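Local coordinates for uncharacterized conserved protein (Ruegeria pomeroyi DSS-3, PDB 3IUS) that is of unknown function but probably binds an NAD-type cofactor, as a member of the NAD-dependent epimerase/dehydratase family, at residues R18-S21 with R22-P26; G33-N37 with P38-E42; Y100-T103 with T104-G108; V234-K238 with A239-P243. All blocks are in the same frame, centred on the assembly; numbering follows the deposited sequence. Where two conformers were deposited one is given.

The four contacts follow one another along the chain. Interactions 1 and 2 lie in successive beta-alpha-beta units of a fold consistent with the Rossmann type: helix 15-24 of interaction 1 leads into strand 30-35, whose end carries interaction 2. Their centres are about 17 Å apart, yet Arg18 NH2 and Gln40 OE1 meet at 2.9 Å, a probable hydrogen bond. Interaction 3 sits at the end of strand 97-103 in the same parallel sheet, its centre about 25 Å from that of interaction 2. These three thus belong to the part that would probably bind an NAD-type cofactor. Interaction 4, beside the small sheet of strands 172-174 and 233-235, lies across the chain's centre from interaction 1, about 40 Å away between centres.

Interaction 1 of 4, residues R18-S21 with R22-P26. With EDO (1,2-ethanediol), chain E.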
loop_
_atom_site.group_PDB
_atom_site.type_symbol
_atom_site.label_atom_id
_atom_site.label_comp_id
_atom_site.label_asym_id
_atom_site.label_seq_id
_atom_site.Cartn_x
_atom_site.Cartn_y
_atom_site.Cartn_z
ATOM N N ARG A 18 -4.837 -5.393 8.110
ATOM C CA ARG A 18 -5.391 -6.629 8.660
ATOM C C ARG A 18 -4.441 -7.816 8.530
ATOM O O ARG A 18 -4.393 -8.675 9.412
ATOM C CB ARG A 18 -6.750 -6.944 8.030
ATOM C CG ARG A 18 -7.840 -6.011 8.520
ATOM C CD ARG A 18 -9.099 -6.112 7.691
ATOM N NE ARG A 18 -9.913 -4.913 7.866
ATOM C CZ ARG A 18 -11.115 -4.734 7.332
ATOM N NH1 ARG A 18 -11.656 -5.686 6.583
ATOM N NH2 ARG A 18 -11.773 -3.601 7.550
ATOM N N VAL A 19 -3.686 -7.877 7.436
ATOM C CA VAL A 19 -2.704 -8.940 7.292
ATOM C C VAL A 19 -1.606 -8.770 8.335
ATOM O O VAL A 19 -1.144 -9.750 8.913
ATOM C CB VAL A 19 -2.094 -9.014 5.877
ATOM C CG1 VAL A 19 -3.191 -9.075 4.828
ATOM C CG2 VAL A 19 -1.165 -7.848 5.631
ATOM N N LEU A 20 -1.215 -7.528 8.592
ATOM C CA LEU A 20 -0.222 -7.250 9.623
ATOM C C LEU A 20 -0.755 -7.639 10.995
ATOM O O LEU A 20 -0.070 -8.320 11.757
ATOM C CB LEU A 20 0.158 -5.773 9.619
ATOM C CG LEU A 20 1.118 -5.360 10.736
ATOM C CD1 LEU A 20 2.418 -6.145 10.653
ATOM C CD2 LEU A 20 1.376 -3.862 10.688
ATOM N N SER A 21 -1.974 -7.208 11.311
ATOM C CA SER A 21 -2.557 -7.509 12.623
ATOM C C SER A 21 -2.714 -9.017 12.883
ATOM O O SER A 21 -2.481 -9.487 13.999
ATOM C CB SER A 21 -3.861 -6.726 12.871
ATOM O OG SER A 21 -4.903 -7.112 11.988
ATOM N N ARG A 22 -3.077 -9.782 11.859
ATOM C CA ARG A 22 -3.212 -11.222 12.016
ATOM C C ARG A 22 -1.866 -11.870 12.340
ATOM O O ARG A 22 -1.818 -12.945 12.939
ATOM C CB ARG A 22 -3.833 -11.853 10.767
ATOM C CG ARG A 22 -5.247 -11.383 10.470
ATOM C CD ARG A 22 -5.780 -11.983 9.171
ATOM N NE ARG A 22 -7.108 -11.471 8.843
ATOM C CZ ARG A 22 -7.389 -10.729 7.775
ATOM N NH1 ARG A 22 -6.438 -10.416 6.905
ATOM N NH2 ARG A 22 -8.627 -10.310 7.571
ATOM N N ALA A 23 -0.780 -11.205 11.950
ATOM C CA ALA A 23 0.569 -11.692 12.203
ATOM C C ALA A 23 1.077 -11.214 13.558
ATOM O O ALA A 23 1.797 -11.936 14.250
ATOM C CB ALA A 23 1.517 -11.253 11.088
ATOM N N LEU A 24 0.692 -10.002 13.943
ATOM C CA LEU A 24 1.176 -9.414 15.195
ATOM C C LEU A 24 0.420 -9.891 16.432
ATOM O O LEU A 24 1.019 -10.099 17.490
ATOM C CB LEU A 24 1.110 -7.889 15.136
ATOM C CG LEU A 24 2.019 -7.194 14.124
ATOM C CD1 LEU A 24 1.852 -5.693 14.246
ATOM C CD2 LEU A 24 3.462 -7.598 14.352
ATOM N N ALA A 25 -0.896 -10.038 16.299
ATOM C CA ALA A 25 -1.753 -10.399 17.428
ATOM C C ALA A 25 -1.275 -11.649 18.180
ATOM O O ALA A 25 -1.204 -11.639 19.409
ATOM C CB ALA A 25 -3.210 -10.556 16.974
ATOM N N PRO A 26 -0.937 -12.724 17.443
ATOM C CA PRO A 26 -0.475 -13.955 18.095
ATOM C C PRO A 26 0.862 -13.773 18.809
ATOM O O PRO A 26 1.215 -14.595 19.652
ATOM C CB PRO A 26 -0.312 -14.931 16.923
ATOM C CG PRO A 26 -1.161 -14.377 15.836
ATOM C CD PRO A 26 -1.059 -12.894 15.987
HETATM C C1 EDO E . -1.897 -12.865 7.058
HETATM O O1 EDO E . -1.158 -12.376 8.243
HETATM C C2 EDO E . -3.394 -12.869 7.178
HETATM O O2 EDO E . -4.433 -12.532 6.287
HETATM O O HOH W 1 -11.260 -8.741 6.183
#
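Leu20 and Leu24 meet one turn apart on helix 15-24, which joins strands 7-11 and 30-35 in a beta-alpha-beta unit, consistent with a Rossmann-type fold. Leu24 CD1 packs 3.6 Å from Leu20 CG, and Leu20 also lies against Leu192 and Met196 of helix 185-197. On another side of the helix, in one of two modelled positions, the extended chain of Arg22 runs back along the preceding turn, laying one face of its guanidinium over Arg18 CB. A water lies between the two guanidinium groups, accepting from Arg18 NH1 and, weakly and less certainly, from Arg22 NH2. The tip of Arg18 reaches further, to His13 O through NE and to Gln40 OE1 through NH2.

Beneath these side chains the backbone bonds set the spacing. Arg22 N donates to Arg18 O at 3.0 Å, and Ala25 N to Ser21 O at 2.8 Å. Leu20 O receives two donors, Leu24 N nearly in line with the carbonyl and Ala23 N from above its plane. An ethanediol, probably from the crystallisation liquor, bridges the outer surface: its O2 accepts from Arg22 NH1 in that same modelled position, while its O1 donates to Val19 O at 2.7 Å.

Interaction 2 of 4, residues G33-N37 with P38-E42. With FMT (formic acid), chain D.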
loop_
_atom_site.group_PDB
_atom_site.type_symbol
_atom_site.label_atom_id
_atom_site.label_comp_id
_atom_site.label_asym_id
_atom_site.label_seq_id
_atom_site.Cartn_x
_atom_site.Cartn_y
_atom_site.Cartn_z
ATOM N N GLY A 33 -7.972 -1.024 15.637
ATOM C CA GLY A 33 -8.174 -0.635 14.253
ATOM C C GLY A 33 -9.431 0.186 14.049
ATOM O O GLY A 33 -10.490 -0.142 14.590
ATOM N N THR A 34 -9.323 1.252 13.267
ATOM C CA THR A 34 -10.470 2.114 13.011
ATOM C C THR A 34 -11.019 1.935 11.599
ATOM O O THR A 34 -10.304 1.533 10.676
ATOM C CB THR A 34 -10.130 3.597 13.201
ATOM O OG1 THR A 34 -9.567 4.119 11.991
ATOM C CG2 THR A 34 -9.139 3.782 14.352
ATOM N N SER A 35 -12.301 2.239 11.450
ATOM C CA SER A 35 -12.938 2.309 10.142
ATOM C C SER A 35 -14.056 3.335 10.203
ATOM O O SER A 35 -14.647 3.555 11.256
ATOM C CB SER A 35 -13.500 0.951 9.735
ATOM O OG SER A 35 -14.189 1.044 8.497
ATOM N N ARG A 36 -14.340 3.976 9.079
ATOM C CA ARG A 36 -15.475 4.882 9.033
ATOM C C ARG A 36 -16.718 4.119 8.598
ATOM O O ARG A 36 -17.822 4.652 8.611
ATOM C CB ARG A 36 -15.203 6.068 8.108
ATOM C CG ARG A 36 -15.331 5.786 6.625
ATOM C CD ARG A 36 -15.415 7.112 5.872
ATOM N NE ARG A 36 -14.486 8.087 6.439
ATOM C CZ ARG A 36 -14.747 9.383 6.575
ATOM N NH1 ARG A 36 -13.840 10.188 7.111
ATOM N NH2 ARG A 36 -15.915 9.876 6.191
ATOM N N ASN A 37 -16.526 2.861 8.226
ATOM C CA ASN A 37 -17.636 2.011 7.811
ATOM C C ASN A 37 -18.079 1.090 8.941
ATOM O O ASN A 37 -17.361 0.158 9.310
ATOM C CB ASN A 37 -17.249 1.194 6.574
ATOM C CG ASN A 37 -18.392 0.344 6.052
ATOM O OD1 ASN A 37 -19.439 0.226 6.688
ATOM N ND2 ASN A 37 -18.191 -0.258 4.885
ATOM N N PRO A 38 -19.270 1.351 9.499
ATOM C CA PRO A 38 -19.785 0.573 10.633
ATOM C C PRO A 38 -19.933 -0.920 10.327
ATOM O O PRO A 38 -19.961 -1.725 11.258
ATOM C CB PRO A 38 -21.155 1.206 10.914
ATOM C CG PRO A 38 -21.496 1.988 9.691
ATOM C CD PRO A 38 -20.207 2.401 9.061
ATOM N N ASP A 39 -20.019 -1.288 9.051
ATOM C CA ASP A 39 -20.195 -2.695 8.693
ATOM C C ASP A 39 -18.864 -3.443 8.627
ATOM O O ASP A 39 -18.820 -4.615 8.251
ATOM C CB ASP A 39 -20.978 -2.845 7.380
ATOM C CG ASP A 39 -20.111 -2.639 6.144
ATOM O OD1 ASP A 39 -20.654 -2.691 5.017
ATOM O OD2 ASP A 39 -18.888 -2.429 6.290
ATOM N N GLN A 40 -17.783 -2.762 9.001
ATOM C CA GLN A 40 -16.447 -3.352 8.959
ATOM C C GLN A 40 -15.931 -3.713 10.349
ATOM O O GLN A 40 -14.819 -4.221 10.492
ATOM C CB GLN A 40 -15.458 -2.400 8.276
ATOM C CG GLN A 40 -15.725 -2.165 6.799
ATOM C CD GLN A 40 -15.306 -3.338 5.931
ATOM O OE1 GLN A 40 -14.255 -3.945 6.150
ATOM N NE2 GLN A 40 -16.124 -3.657 4.934
HETATM N N MSE A 41 -16.734 -3.444 11.372
HETATM C CA MSE A 41 -16.313 -3.707 12.743
HETATM C C MSE A 41 -15.982 -5.186 12.920
HETATM O O MSE A 41 -14.985 -5.541 13.549
HETATM C CB MSE A 41 -17.399 -3.274 13.729
HETATM C CG MSE A 41 -17.787 -1.797 13.639
HETATM SE SE MSE A 41 -16.360 -0.574 14.205
HETATM C CE MSE A 41 -15.538 -0.250 12.476
ATOM N N GLU A 42 -16.826 -6.035 12.341
ATOM C CA GLU A 42 -16.673 -7.485 12.389
ATOM C C GLU A 42 -15.343 -7.938 11.803
ATOM O O GLU A 42 -14.587 -8.681 12.435
ATOM C CB GLU A 42 -17.799 -8.129 11.579
ATOM C CG GLU A 42 -18.376 -9.388 12.171
ATOM C CD GLU A 42 -19.590 -9.104 13.030
ATOM O OE1 GLU A 42 -20.658 -9.699 12.765
ATOM O OE2 GLU A 42 -19.480 -8.271 13.954
HETATM C C FMT D . -11.615 -0.584 7.285
HETATM O O1 FMT D . -12.639 -0.555 6.599
HETATM O O2 FMT D . -10.939 0.405 7.572
#
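Asn37 and Gln40 are joined across the turn that leads from strand 30-35 to helix 41-46, and the side chain of Asn37 reaches forward over the same bend. Its CB lies 3.7 Å from Gln40 CG. With CG anti to the backbone N (chi1 -177°), the amide is carried over the residues that follow, and OD1 accepts from Asp39 N at 2.9 Å. The donor stands above the plane of the amide carbonyl. At the other tip of the amide, ND2 also comes to 3.7 Å from Gln40 CG. The carboxylate of Asp39 crosses close to this amide, but the model is too crowded there for its detailed placing to be relied on. Below, Asn37 O accepts from Gln40 N at 3.0 Å, again from above the carbonyl plane.

The turn belongs to the beta-alpha-beta unit of strand 30-35, helix 41-46 and strand 49-53. An ST turn opens it: Ser35 OG accepts from Asn37 N at 3.0 Å. That same hydroxyl donates to O1 of a formic acid molecule, probably from the crystallisation liquor, at 2.9 Å. Replacing Asn37 by alanine would probably leave Asp39 N without its side-chain acceptor and the bend less firmly set.

Gln40 CB comes within 3.7 Å of Ser35 OG, and its chain, bent at chi2, turns its tip away toward Arg18 on helix 15-24. Selenomethionine Met41, bent at chi2 and chi3, swings CE back to Ser35 CB, 3.6 Å away.

Interaction 3 of 4, residues Y100-T103 with T104-G108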
loop_
_atom_site.group_PDB
_atom_site.type_symbol
_atom_site.label_atom_id
_atom_site.label_comp_id
_atom_site.label_asym_id
_atom_site.label_seq_id
_atom_site.Cartn_x
_atom_site.Cartn_y
_atom_site.Cartn_z
ATOM N N TYR A 100 3.457 5.808 7.919
ATOM C CA TYR A 100 2.476 6.349 6.990
ATOM C C TYR A 100 2.528 5.571 5.692
ATOM O O TYR A 100 3.576 5.492 5.052
ATOM C CB TYR A 100 2.710 7.839 6.712
ATOM C CG TYR A 100 1.754 8.381 5.670
ATOM C CD1 TYR A 100 0.401 8.526 5.953
ATOM C CD2 TYR A 100 2.198 8.725 4.399
ATOM C CE1 TYR A 100 -0.485 9.000 5.005
ATOM C CE2 TYR A 100 1.322 9.203 3.446
ATOM C CZ TYR A 100 -0.019 9.343 3.755
ATOM O OH TYR A 100 -0.898 9.813 2.811
ATOM N N LEU A 101 1.400 4.985 5.300
ATOM C CA LEU A 101 1.334 4.300 4.022
ATOM C C LEU A 101 1.044 5.300 2.904
ATOM O O LEU A 101 -0.009 5.947 2.882
ATOM C CB LEU A 101 0.296 3.177 4.046
ATOM C CG LEU A 101 0.525 2.077 5.096
ATOM C CD1 LEU A 101 -0.516 0.969 4.953
ATOM C CD2 LEU A 101 1.938 1.506 5.009
ATOM N N SER A 102 2.002 5.427 1.991
ATOM C CA SER A 102 1.900 6.326 0.855
ATOM C C SER A 102 1.803 5.473 -0.402
ATOM O O SER A 102 1.488 4.289 -0.322
ATOM C CB SER A 102 3.125 7.250 0.794
ATOM O OG SER A 102 2.952 8.287 -0.162
ATOM N N THR A 103 2.079 6.065 -1.558
ATOM C CA THR A 103 2.066 5.313 -2.811
ATOM C C THR A 103 3.202 5.765 -3.721
ATOM O O THR A 103 3.878 6.758 -3.441
ATOM C CB THR A 103 0.737 5.480 -3.583
ATOM O OG1 THR A 103 0.671 6.803 -4.128
ATOM C CG2 THR A 103 -0.468 5.233 -2.677
ATOM N N THR A 104 3.404 5.036 -4.815
ATOM C CA THR A 104 4.455 5.381 -5.765
ATOM C C THR A 104 4.017 6.468 -6.737
ATOM O O THR A 104 4.789 6.864 -7.613
ATOM C CB THR A 104 4.936 4.158 -6.563
ATOM O OG1 THR A 104 3.828 3.584 -7.271
ATOM C CG2 THR A 104 5.555 3.117 -5.641
ATOM N N ALA A 105 2.784 6.950 -6.591
ATOM C CA ALA A 105 2.276 7.978 -7.498
ATOM C C ALA A 105 2.975 9.308 -7.253
ATOM O O ALA A 105 2.924 10.210 -8.086
ATOM C CB ALA A 105 0.763 8.130 -7.376
ATOM N N VAL A 106 3.651 9.415 -6.114
ATOM C CA VAL A 106 4.374 10.635 -5.789
ATOM C C VAL A 106 5.482 10.965 -6.793
ATOM O O VAL A 106 5.842 12.133 -6.962
ATOM C CB VAL A 106 4.996 10.556 -4.392
ATOM C CG1 VAL A 106 3.909 10.375 -3.335
ATOM C CG2 VAL A 106 6.001 9.427 -4.327
ATOM N N TYR A 107 6.030 9.940 -7.439
ATOM C CA TYR A 107 7.152 10.127 -8.352
ATOM C C TYR A 107 6.761 10.779 -9.674
ATOM O O TYR A 107 7.544 11.525 -10.263
ATOM C CB TYR A 107 7.880 8.802 -8.601
ATOM C CG TYR A 107 8.554 8.251 -7.367
ATOM C CD1 TYR A 107 9.595 8.942 -6.760
ATOM C CD2 TYR A 107 8.143 7.048 -6.804
ATOM C CE1 TYR A 107 10.206 8.448 -5.630
ATOM C CE2 TYR A 107 8.748 6.542 -5.683
ATOM C CZ TYR A 107 9.780 7.254 -5.090
ATOM O OH TYR A 107 10.384 6.749 -3.970
ATOM N N GLY A 108 5.554 10.493 -10.146
ATOM C CA GLY A 108 5.113 11.037 -11.413
ATOM C C GLY A 108 5.700 10.288 -12.592
ATOM O O GLY A 108 6.071 9.117 -12.475
#
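Thr103 and Ala105 are tied by a hydrogen bond from Ala105 N to Thr103 OG1, 3.2 Å long with an N-H...O angle of 155°. Thr103, the last residue of strand 97-103, buries more surface in this contact than any other residue. Its OG1 sits between the backbone N and the carbonyl carbon (chi1 72°), a rotation that turns the hydroxyl oxygen forward to the amide two residues on. Ala105 CB rests 3.5 Å from the same oxygen. Without that hydroxyl, as with a valine here, Ala105 N is likely to lose its acceptor and the start of the turn to be less well fixed.

Thr104 continues the chain into the bend. From there residues 105 to 107 adopt helical backbone angles without regular helical bonds, and only weak backbone bonds link Tyr107 N to Thr104 O and Gly108 N to Ala105 O.

Val106 closes the bend from the other side. Its CG2 comes to 3.5 Å from Thr103 O and also lies over the centre of one face of the Tyr107 ring, while CG1 reaches 3.9 Å from Ser102 OG. The Ser102 hydroxyl is hydrogen-bonded to Glu135 OE2 on helix 126-140, and Tyr107 OH meets Arg150 and Asn206. Strand 97-103 runs parallel to strands 66-69 and 146-155 in the Rossmann-type sheet, and the bend follows directly on its last residue. One side-chain oxygen holding a backbone N-H suggests that the hydroxyl of Thr103 helps fix the start of the turn, with the methyl groups of Val106 packed against it.

Interaction 4 of 4, residues V234-K238 with A239-P243; sequences VDFDK and ADLTP
Val234 and Ala239 touch across a short 3-10 turn, residues 236-238, which takes the chain out of strand 233-235, the partner of strand 172-174 in a small parallel sheet. The apolar contacts come first. With CG2 anti to the backbone N (chi1 45° for CG1), Val234, in one of two modelled positions, directs that methyl to Ala239, reaching CA at 3.7 Å and CB at 3.9 Å. Ile173 of strand 172-174 is met by Val234, Phe236 and Ala239 alike, so the turn is packed on that strand. Leu241 CD1 approaches Phe236 CD2 obliquely at 4.3 Å, a looser touch, and the Phe236 ring also makes a cation-pi contact with Lys175.

Hydrogen bonds of the backbone shape the turn. Lys238 N donates to Asp235 O at 2.7 Å, and Ala239 N follows with a bond to Phe236 O. Beyond the turn, Ala239 O is bound by Arg171 NH2, while Thr242 takes the N-cap position of helix 243-247, its OG1 weakly bonded to Ala245 N.

Charge plays a smaller part at this surface site. The Lys238 chain, bent at chi2, brings NZ to 3.7 Å from Asp237 OD2, a long salt bridge. In the bond that closes the turn, Ala239 N stands above the carbonyl plane of Phe236, 3.3 Å from its O.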
loop_
_atom_site.group_PDB
_atom_site.type_symbol
_atom_site.label_atom_id
_atom_site.label_comp_id
_atom_site.label_asym_id
_atom_site.label_seq_id
_atom_site.Cartn_x
_atom_site.Cartn_y
_atom_site.Cartn_z
ATOM N N VAL A 234 -6.775 -4.131 -26.597
ATOM C CA VAL A 234 -7.216 -2.895 -27.229
ATOM C C VAL A 234 -6.164 -1.821 -27.011
ATOM O O VAL A 234 -5.630 -1.690 -25.903
ATOM C CB VAL A 234 -8.565 -2.420 -26.657
ATOM C CG1 VAL A 234 -8.569 -2.530 -25.140
ATOM C CG2 VAL A 234 -8.861 -0.995 -27.098
ATOM N N ASP A 235 -5.857 -1.065 -28.063
ATOM C CA ASP A 235 -4.855 -0.011 -27.964
ATOM C C ASP A 235 -5.323 1.082 -27.016
ATOM O O ASP A 235 -6.472 1.510 -27.055
ATOM C CB ASP A 235 -4.540 0.587 -29.338
ATOM C CG ASP A 235 -3.585 -0.273 -30.148
ATOM O OD1 ASP A 235 -3.453 -0.019 -31.364
ATOM O OD2 ASP A 235 -2.957 -1.192 -29.574
ATOM N N PHE A 236 -4.414 1.527 -26.157
ATOM C CA PHE A 236 -4.713 2.559 -25.181
ATOM C C PHE A 236 -5.464 3.753 -25.780
ATOM O O PHE A 236 -6.466 4.204 -25.229
ATOM C CB PHE A 236 -3.415 3.016 -24.510
ATOM C CG PHE A 236 -3.528 4.322 -23.794
ATOM C CD1 PHE A 236 -3.015 5.476 -24.357
ATOM C CD2 PHE A 236 -4.148 4.399 -22.559
ATOM C CE1 PHE A 236 -3.110 6.687 -23.701
ATOM C CE2 PHE A 236 -4.247 5.607 -21.895
ATOM C CZ PHE A 236 -3.728 6.754 -22.469
ATOM N N ASP A 237 -4.979 4.257 -26.909
ATOM C CA ASP A 237 -5.586 5.428 -27.537
ATOM C C ASP A 237 -6.892 5.095 -28.275
ATOM O O ASP A 237 -7.437 5.932 -28.996
ATOM C CB ASP A 237 -4.588 6.117 -28.477
ATOM C CG ASP A 237 -4.468 5.417 -29.826
ATOM O OD1 ASP A 237 -4.277 4.180 -29.859
ATOM O OD2 ASP A 237 -4.556 6.117 -30.857
ATOM N N LYS A 238 -7.392 3.879 -28.083
ATOM C CA LYS A 238 -8.650 3.462 -28.698
ATOM C C LYS A 238 -9.615 2.853 -27.684
ATOM O O LYS A 238 -10.699 2.404 -28.046
ATOM C CB LYS A 238 -8.406 2.455 -29.829
ATOM C CG LYS A 238 -8.257 3.066 -31.212
ATOM C CD LYS A 238 -6.800 3.205 -31.620
ATOM C CE LYS A 238 -6.684 3.690 -33.063
ATOM N NZ LYS A 238 -5.282 3.685 -33.565
ATOM N N ALA A 239 -9.222 2.843 -26.415
ATOM C CA ALA A 239 -9.966 2.110 -25.389
ATOM C C ALA A 239 -11.160 2.872 -24.804
ATOM O O ALA A 239 -11.906 2.327 -23.986
ATOM C CB ALA A 239 -9.019 1.674 -24.268
ATOM N N ASP A 240 -11.337 4.121 -25.227
ATOM C CA ASP A 240 -12.332 5.013 -24.630
ATOM C C ASP A 240 -12.417 4.816 -23.120
ATOM O O ASP A 240 -13.349 4.194 -22.609
ATOM C CB ASP A 240 -13.710 4.818 -25.261
ATOM C CG ASP A 240 -14.680 5.922 -24.878
ATOM O OD1 ASP A 240 -15.854 5.611 -24.580
ATOM O OD2 ASP A 240 -14.262 7.101 -24.865
ATOM N N LEU A 241 -11.427 5.341 -22.412
ATOM C CA LEU A 241 -11.385 5.214 -20.967
ATOM C C LEU A 241 -11.911 6.480 -20.314
ATOM O O LEU A 241 -11.828 7.562 -20.890
ATOM C CB LEU A 241 -9.954 4.956 -20.500
ATOM C CG LEU A 241 -9.283 3.673 -20.997
ATOM C CD1 LEU A 241 -7.858 3.577 -20.470
ATOM C CD2 LEU A 241 -10.093 2.450 -20.592
ATOM N N THR A 242 -12.463 6.335 -19.118
ATOM C CA THR A 242 -12.832 7.485 -18.313
ATOM C C THR A 242 -11.544 8.196 -17.931
ATOM O O THR A 242 -10.468 7.597 -17.977
ATOM C CB THR A 242 -13.571 7.059 -17.033
ATOM O OG1 THR A 242 -12.663 6.371 -16.167
ATOM C CG2 THR A 242 -14.741 6.139 -17.374
ATOM N N PRO A 243 -11.642 9.483 -17.575
ATOM C CA PRO A 243 -10.467 10.255 -17.160
ATOM C C PRO A 243 -9.650 9.546 -16.084
ATOM O O PRO A 243 -8.428 9.498 -16.193
ATOM C CB PRO A 243 -11.080 11.545 -16.618
ATOM C CG PRO A 243 -12.336 11.709 -17.420
ATOM C CD PRO A 243 -12.859 10.315 -17.637
#